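Local structure of aminoglycoside phosphotransferase (Streptomyces rimosus, 6FUC) at residues A[105-110]-A[223-228]; A[112-117]-A[205-210]; A[129-134]-A[264-269]. The protein probably transfers phosphate from ATP to streptomycin, modifying its 3'' position and so conferring resistance to the antibiotic. All coordinates share one frame; numbering follows the deposited sequence. Where two conformers were deposited one is given.

Contact 1 of 3, residues A[105-110]-A[223-228]; sequences AAWEPI and ALLFAT
Leu225 is the first residue of 223-228 to meet 105-110, deep in the helical C-terminal lobe of a protein-kinase-like fold. The two helix segments run antiparallel at 176°, but their axes stay 13.3 Å apart. Large side chains have to span that gap. Leu225 points its CB toward the partner and sets CG anti to the backbone N (chi1 175°), which carries both methyls across. Leu225 CD2 lies 3.9 Å from Ile110 CG2, and Leu225 CD1 comes to 4.4 Å from Trp107 CZ3. Phe226 follows. Its CB does not point at the partner, but the end of its side chain comes nearer, and Phe226 CD1 reaches Trp107 CH2 at 4.2 Å. The indole is anchored from outside: its NE1 is hydrogen-bonded to Ala243 O, and Phe247 meets both Trp107 and Phe226 edge-to-face. Thr228 does not touch 105-110; its OG1 bonds within its own helix and also to Leu192 N. Leu224 O accepts from both Thr228 N, at 3.0 Å, and Thr228 OG1. The two donors approach from opposite faces of the carbonyl plane. The hydroxyl bond, Thr228 OG1 to Leu224 O, is 2.8 Å long, with OG1 tilted 25° out of that plane.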
# COMPACT_ATOMS: atom_id res chain seq x y z
N ALA A 105 9.53 1.09 18.95
CA ALA A 105 9.79 -0.31 19.27
C ALA A 105 9.72 -1.23 18.02
O ALA A 105 10.36 -2.25 18.00
CB ALA A 105 8.78 -0.85 20.31
N ALA A 106 8.87 -0.89 17.09
CA ALA A 106 8.66 -1.67 15.88
C ALA A 106 9.59 -1.27 14.74
O ALA A 106 9.55 -1.89 13.67
CB ALA A 106 7.24 -1.51 15.42
N TRP A 107 10.43 -0.24 14.92
CA TRP A 107 11.12 0.37 13.78
C TRP A 107 12.13 -0.58 13.12
O TRP A 107 12.10 -0.84 11.90
CB TRP A 107 11.74 1.66 14.21
CG TRP A 107 12.20 2.62 13.11
CD1 TRP A 107 13.45 3.15 12.99
CD2 TRP A 107 11.41 3.22 12.11
NE1 TRP A 107 13.48 4.03 11.96
CE2 TRP A 107 12.26 4.10 11.38
CE3 TRP A 107 10.10 3.08 11.71
CZ2 TRP A 107 11.82 4.84 10.31
CZ3 TRP A 107 9.64 3.83 10.61
CH2 TRP A 107 10.53 4.71 9.93
N GLU A 108 12.99 -1.16 13.93
CA GLU A 108 13.93 -2.19 13.39
C GLU A 108 13.20 -3.47 12.92
O GLU A 108 13.52 -4.01 11.85
CB GLU A 108 15.11 -2.52 14.32
CG GLU A 108 16.04 -1.35 14.49
CD GLU A 108 17.15 -1.62 15.47
OE1 GLU A 108 17.07 -2.57 16.28
OE2 GLU A 108 18.13 -0.86 15.37
N PRO A 109 12.16 -3.91 13.67
CA PRO A 109 11.36 -5.03 13.16
C PRO A 109 10.73 -4.75 11.77
O PRO A 109 10.70 -5.66 10.92
CB PRO A 109 10.31 -5.24 14.23
CG PRO A 109 11.04 -4.90 15.48
CD PRO A 109 11.97 -3.76 15.11
N ILE A 110 10.29 -3.52 11.55
CA ILE A 110 9.74 -3.16 10.26
C ILE A 110 10.84 -3.21 9.21
O ILE A 110 10.64 -3.76 8.10
CB ILE A 110 9.03 -1.78 10.33
CG1 ILE A 110 7.76 -1.84 11.13
CG2 ILE A 110 8.76 -1.30 8.90
CD1 ILE A 110 7.21 -0.51 11.52
N ALA A 223 9.69 5.53 0.43
CA ALA A 223 9.23 6.91 0.49
C ALA A 223 7.96 7.04 1.31
O ALA A 223 7.77 7.99 2.07
CB ALA A 223 9.02 7.47 -0.90
N LEU A 224 7.03 6.12 1.09
CA LEU A 224 5.72 6.18 1.79
C LEU A 224 5.84 5.81 3.24
O LEU A 224 5.21 6.41 4.10
CB LEU A 224 4.71 5.27 1.09
CG LEU A 224 4.43 5.50 -0.38
CD1 LEU A 224 3.33 4.62 -0.85
CD2 LEU A 224 4.44 6.89 -0.86
N LEU A 225 6.67 4.83 3.53
CA LEU A 225 6.90 4.42 4.91
C LEU A 225 7.51 5.60 5.70
O LEU A 225 7.04 5.93 6.79
CB LEU A 225 7.78 3.23 4.94
CG LEU A 225 8.17 2.79 6.35
CD1 LEU A 225 7.05 2.49 7.31
CD2 LEU A 225 9.07 1.60 6.24
N PHE A 226 8.54 6.22 5.15
CA PHE A 226 9.19 7.29 5.86
C PHE A 226 8.27 8.48 6.02
O PHE A 226 8.26 9.08 7.13
CB PHE A 226 10.46 7.73 5.16
CG PHE A 226 11.56 6.72 5.14
CD1 PHE A 226 11.57 5.66 5.97
CD2 PHE A 226 12.68 6.92 4.32
CE1 PHE A 226 12.61 4.76 5.99
CE2 PHE A 226 13.71 6.04 4.31
CZ PHE A 226 13.72 4.93 5.16
N ALA A 227 7.54 8.86 4.99
CA ALA A 227 6.68 10.06 5.11
C ALA A 227 5.58 9.82 6.12
O ALA A 227 5.26 10.69 6.90
CB ALA A 227 6.11 10.37 3.74
N THR A 228 4.97 8.63 6.10
CA THR A 228 3.90 8.38 7.06
C THR A 228 4.42 8.23 8.48
O THR A 228 3.81 8.68 9.43
CB THR A 228 2.97 7.27 6.61
OG1 THR A 228 3.68 6.02 6.43
CG2 THR A 228 2.25 7.64 5.35

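Contact 2 of 3, residues A[112-117]-A[205-210]; sequences DAVRRL and AGFIDL
Phe207 ends the short strand 204-207 and reaches Ala113 and Val114 on helix 100-117, inside the C-terminal lobe of the kinase-like fold. Just before it, Ala205 and Gly206 both face Ile196 in a classic beta bulge. From CB, which points toward the helix, the side chain sets CG anti to its own carbonyl carbon (chi1 -61°). This sends the ring across the gap from strand to helix. The contact is made at the far end of the ring. Phe207 CE1 comes to 4.2 Å from Val114 CG2, and on the other flank Phe207 CE2 is 4.1 Å from Ala113 O. At the tip, Phe207 CZ meets three atoms: Val114 CG2 at 4.1 Å, Ala113 CB at 4.0 Å and Ala113 O. The valine methyl and the carbonyl oxygen both lie at the ring edge, near its plane. The ring thus abuts the helix end-on. After Phe207 comes Ile-Asp-Leu, whose sequence is consistent with the DFG-like metal-binding segment of this kinase family. This ring makes the closest contacts between strand end and helix, with Leu117 a little further off. Phe207 CZ stands 4.0 Å from Ala113 O, an oxygen that also accepts from Leu117 N at 3.2 Å.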
# COMPACT_ATOMS: atom_id res chain seq x y z
N ASP A 112 13.41 -5.01 9.15
CA ASP A 112 13.74 -6.40 8.86
C ASP A 112 12.63 -7.09 8.02
O ASP A 112 12.95 -7.87 7.11
CB ASP A 112 13.92 -7.23 10.17
CG ASP A 112 15.08 -6.79 11.03
OD1 ASP A 112 15.99 -6.10 10.55
OD2 ASP A 112 15.10 -7.21 12.22
N ALA A 113 11.39 -6.83 8.34
CA ALA A 113 10.28 -7.47 7.62
C ALA A 113 10.20 -6.95 6.14
O ALA A 113 9.92 -7.72 5.23
CB ALA A 113 8.96 -7.22 8.31
N VAL A 114 10.43 -5.67 5.99
CA VAL A 114 10.45 -5.05 4.63
C VAL A 114 11.65 -5.59 3.86
O VAL A 114 11.53 -5.92 2.68
CB VAL A 114 10.39 -3.56 4.75
CG1 VAL A 114 10.56 -2.91 3.36
CG2 VAL A 114 9.10 -3.13 5.36
N ARG A 115 12.80 -5.73 4.50
CA ARG A 115 13.96 -6.27 3.84
C ARG A 115 13.64 -7.68 3.34
O ARG A 115 14.02 -8.07 2.20
CB ARG A 115 15.17 -6.28 4.78
CG ARG A 115 16.37 -6.92 4.12
CD ARG A 115 17.59 -7.00 4.96
NE ARG A 115 17.45 -7.57 6.28
CZ ARG A 115 17.18 -8.85 6.60
NH1 ARG A 115 16.96 -9.81 5.70
NH2 ARG A 115 17.13 -9.17 7.89
N ARG A 116 13.00 -8.50 4.15
CA ARG A 116 12.67 -9.86 3.71
C ARG A 116 11.78 -9.84 2.47
O ARG A 116 12.01 -10.59 1.52
CB ARG A 116 12.02 -10.67 4.83
CG ARG A 116 12.98 -11.00 5.95
CD ARG A 116 12.23 -11.82 7.04
NE ARG A 116 11.87 -13.20 6.52
CZ ARG A 116 10.70 -13.66 6.06
NH1 ARG A 116 9.54 -12.94 5.97
NH2 ARG A 116 10.72 -14.90 5.61
N LEU A 117 10.77 -8.98 2.46
CA LEU A 117 9.92 -8.85 1.28
C LEU A 117 10.74 -8.43 0.06
O LEU A 117 10.63 -9.01 -1.05
CB LEU A 117 8.80 -7.87 1.55
CG LEU A 117 7.93 -7.47 0.39
CD1 LEU A 117 7.14 -8.64 -0.18
CD2 LEU A 117 6.97 -6.37 0.83
N ALA A 205 3.36 -8.26 12.46
CA ALA A 205 2.42 -9.37 12.32
C ALA A 205 2.18 -9.70 10.86
O ALA A 205 2.02 -10.90 10.51
CB ALA A 205 1.09 -9.07 13.00
N GLY A 206 2.09 -8.71 10.00
CA GLY A 206 1.94 -8.98 8.57
C GLY A 206 1.65 -7.70 7.84
O GLY A 206 1.51 -6.64 8.44
N PHE A 207 1.57 -7.83 6.53
CA PHE A 207 1.23 -6.73 5.63
C PHE A 207 -0.20 -6.92 5.11
O PHE A 207 -0.62 -8.06 4.93
CB PHE A 207 2.18 -6.71 4.45
CG PHE A 207 3.62 -6.51 4.83
CD1 PHE A 207 4.10 -5.28 5.18
CD2 PHE A 207 4.50 -7.58 4.89
CE1 PHE A 207 5.43 -5.09 5.54
CE2 PHE A 207 5.84 -7.39 5.26
CZ PHE A 207 6.27 -6.13 5.55
N ILE A 208 -0.89 -5.81 4.85
CA ILE A 208 -2.20 -5.85 4.24
C ILE A 208 -2.26 -4.92 3.02
O ILE A 208 -1.30 -4.20 2.76
CB ILE A 208 -3.31 -5.51 5.26
CG1 ILE A 208 -3.18 -4.07 5.78
CG2 ILE A 208 -3.36 -6.52 6.39
CD1 ILE A 208 -4.44 -3.53 6.42
N ASP A 209 -3.37 -4.95 2.32
CA ASP A 209 -3.63 -4.02 1.21
C ASP A 209 -2.53 -4.10 0.14
O ASP A 209 -1.84 -3.15 -0.22
CB ASP A 209 -3.94 -2.62 1.70
CG ASP A 209 -5.34 -2.60 2.41
OD1 ASP A 209 -6.15 -3.53 2.28
OD2 ASP A 209 -5.60 -1.64 3.15
N LEU A 210 -2.45 -5.34 -0.41
CA LEU A 210 -1.39 -5.78 -1.32
C LEU A 210 -1.69 -5.63 -2.77
O LEU A 210 -1.02 -6.20 -3.62
CB LEU A 210 -1.05 -7.23 -0.97
CG LEU A 210 -0.45 -7.46 0.39
CD1 LEU A 210 -0.61 -8.88 0.87
CD2 LEU A 210 1.00 -7.08 0.40

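Contact 3 of 3, residues A[129-134]-A[264-269]; sequences RELGEM and LHLDPL
Leu131 and Met134, on the first turn of helix 131-143, face Leu266 of helix 257-266, and the backbones come nearest at Met134 and Asp267, whose CA atoms are 8.3 Å apart. Glu130 holds the N-cap position of helix 131-143. The apolar part of the contact centres on Leu266. Leu266 CD2 lies 3.6 Å from Leu131 CD1, a close methyl-to-methyl meeting. Leu266 CD2 is also 4.5 Å from Met134 CB, a looser approach to a residue modelled in two conformers. Leu176 of helix 172-181 also touches Leu131, and Leu168 of helix 161-168 touches Leu266, so this pair is part of the packing of the helical lobe.

The polar part joins two opposite charges through water. Arg129 places CG between its backbone N and carbonyl carbon (chi1 59°), and further bends bring the guanidinium toward Asp267. The guanidinium and carboxylate planes lie 25° apart, with Asp267 OD1 near the plane of the guanidinium, at its edge. Arg129 NH1 and Asp267 OD1 remain 4.2 Å apart, beyond a salt bridge. Water 1 joins them: it accepts from Arg129 NH1 at 2.9 Å and donates to Asp267 OD1 at 2.8 Å. Water 2 donates to Asp267 OD1 at 3.1 Å and accepts a weak bond from Arg129 NH2, also at 3.1 Å. Both charged groups have further partners. Arg129 NH1 also bonds Gly188 O, in a His-Gly-Asp sequence that matches the catalytic loop of this family, and Asp267 OD2 accepts from Trp271 NE1. The two waters bridge the opposite charges, which probably still attract each other across the gap. Arg129 thus bonds the probable catalytic loop directly and reaches the C-terminal segment through water, and each side chain is also steadied by a direct bond of its own.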
# COMPACT_ATOMS: atom_id res chain seq x y z
N ARG A 129 4.90 -3.28 -10.54
CA ARG A 129 4.35 -1.90 -10.37
C ARG A 129 5.49 -0.94 -10.72
O ARG A 129 5.83 -0.02 -10.01
CB ARG A 129 3.78 -1.64 -8.98
CG ARG A 129 4.71 -1.81 -7.83
CD ARG A 129 4.52 -0.74 -6.79
NE ARG A 129 4.92 0.57 -7.38
CZ ARG A 129 4.73 1.75 -6.81
NH1 ARG A 129 4.08 1.94 -5.67
NH2 ARG A 129 5.31 2.81 -7.37
N GLU A 130 6.10 -1.18 -11.89
CA GLU A 130 7.26 -0.48 -12.31
C GLU A 130 6.89 0.93 -12.77
O GLU A 130 5.71 1.26 -13.00
CB GLU A 130 8.06 -1.27 -13.36
CG GLU A 130 8.77 -2.47 -12.77
CD GLU A 130 9.11 -3.53 -13.74
OE1 GLU A 130 8.45 -3.61 -14.85
OE2 GLU A 130 10.01 -4.35 -13.44
N LEU A 131 7.93 1.76 -12.93
CA LEU A 131 7.66 3.17 -13.08
C LEU A 131 6.89 3.46 -14.36
O LEU A 131 6.10 4.40 -14.40
CB LEU A 131 9.01 3.91 -13.04
CG LEU A 131 8.92 5.40 -13.19
CD1 LEU A 131 7.96 6.04 -12.22
CD2 LEU A 131 10.30 5.96 -13.03
N GLY A 132 7.16 2.75 -15.44
CA GLY A 132 6.41 3.06 -16.66
C GLY A 132 4.93 2.88 -16.49
O GLY A 132 4.12 3.70 -16.97
N GLU A 133 4.50 1.82 -15.79
CA GLU A 133 3.09 1.63 -15.47
C GLU A 133 2.55 2.72 -14.54
O GLU A 133 1.45 3.23 -14.73
CB GLU A 133 2.87 0.28 -14.80
CG GLU A 133 1.43 0.07 -14.27
CD GLU A 133 1.19 -1.29 -13.70
OE1 GLU A 133 2.06 -2.18 -13.80
OE2 GLU A 133 0.02 -1.48 -13.27
N MET A 134 3.32 3.02 -13.50
CA MET A 134 2.81 3.97 -12.52
C MET A 134 2.74 5.36 -13.10
O MET A 134 1.82 6.12 -12.78
CB MET A 134 3.63 3.87 -11.27
CG MET A 134 3.55 2.49 -10.57
SD MET A 134 2.02 1.59 -10.52
CE MET A 134 1.32 2.76 -9.35
N LEU A 264 7.72 9.86 -3.44
CA LEU A 264 6.77 10.53 -2.56
C LEU A 264 5.80 11.38 -3.35
O LEU A 264 4.63 11.41 -3.07
CB LEU A 264 7.51 11.37 -1.53
CG LEU A 264 6.58 11.99 -0.48
CD1 LEU A 264 5.84 10.92 0.37
CD2 LEU A 264 7.38 12.92 0.38
N HIS A 265 6.38 12.11 -4.31
CA HIS A 265 5.60 13.05 -5.09
C HIS A 265 4.77 12.40 -6.22
O HIS A 265 3.69 12.91 -6.55
CB HIS A 265 6.50 14.12 -5.66
CG HIS A 265 7.02 15.03 -4.59
ND1 HIS A 265 7.91 16.05 -4.87
CD2 HIS A 265 6.78 15.09 -3.25
CE1 HIS A 265 8.19 16.68 -3.73
NE2 HIS A 265 7.52 16.11 -2.73
N LEU A 266 5.27 11.28 -6.73
CA LEU A 266 4.51 10.58 -7.77
C LEU A 266 3.27 9.92 -7.17
O LEU A 266 2.18 9.91 -7.77
CB LEU A 266 5.40 9.52 -8.43
CG LEU A 266 4.72 8.66 -9.48
CD1 LEU A 266 4.15 9.46 -10.65
CD2 LEU A 266 5.70 7.59 -9.96
N ASP A 267 3.43 9.28 -6.01
CA ASP A 267 2.41 8.36 -5.50
C ASP A 267 1.04 9.00 -5.48
O ASP A 267 0.06 8.36 -5.95
CB ASP A 267 2.84 7.80 -4.14
CG ASP A 267 1.96 6.62 -3.76
OD1 ASP A 267 2.34 5.47 -4.24
OD2 ASP A 267 0.95 6.82 -3.10
N PRO A 268 0.83 10.19 -4.92
CA PRO A 268 -0.53 10.69 -4.83
C PRO A 268 -1.21 10.93 -6.15
O PRO A 268 -2.43 10.96 -6.25
CB PRO A 268 -0.42 11.98 -4.02
CG PRO A 268 0.97 12.33 -4.07
CD PRO A 268 1.79 11.10 -4.25
N LEU A 269 -0.44 11.14 -7.21
CA LEU A 269 -0.94 11.37 -8.55
C LEU A 269 -1.51 10.10 -9.20
O LEU A 269 -2.10 10.17 -10.24
CB LEU A 269 0.15 12.00 -9.43
CG LEU A 269 0.74 13.27 -8.89
CD1 LEU A 269 1.87 13.70 -9.81
CD2 LEU A 269 -0.26 14.36 -8.72
O HOH W 1 4.93 4.46 -4.44
O HOH W 2 3.31 5.16 -7.22

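In the fold
All three contacts lie in the helical C-terminal lobe. Contacts 1 and 2 share helix 100-117, with centres about 11 Å apart. That helix meets helix 219-233 in contact 1 and strand 204-207 in contact 2. Along the chain, contact 2 is nested inside the loop closed by contact 1. Contact 3 lies about 20 Å, centre to centre, from each of the others, and its segments alternate with theirs. It touches contact 1 directly, where Ala227 and Ala223 pack on Leu264, and Leu224 on Asp267. Helix 219-233 thus connects helix 100-117 with the C-terminal end, binding distant parts of the sequence into one lobe.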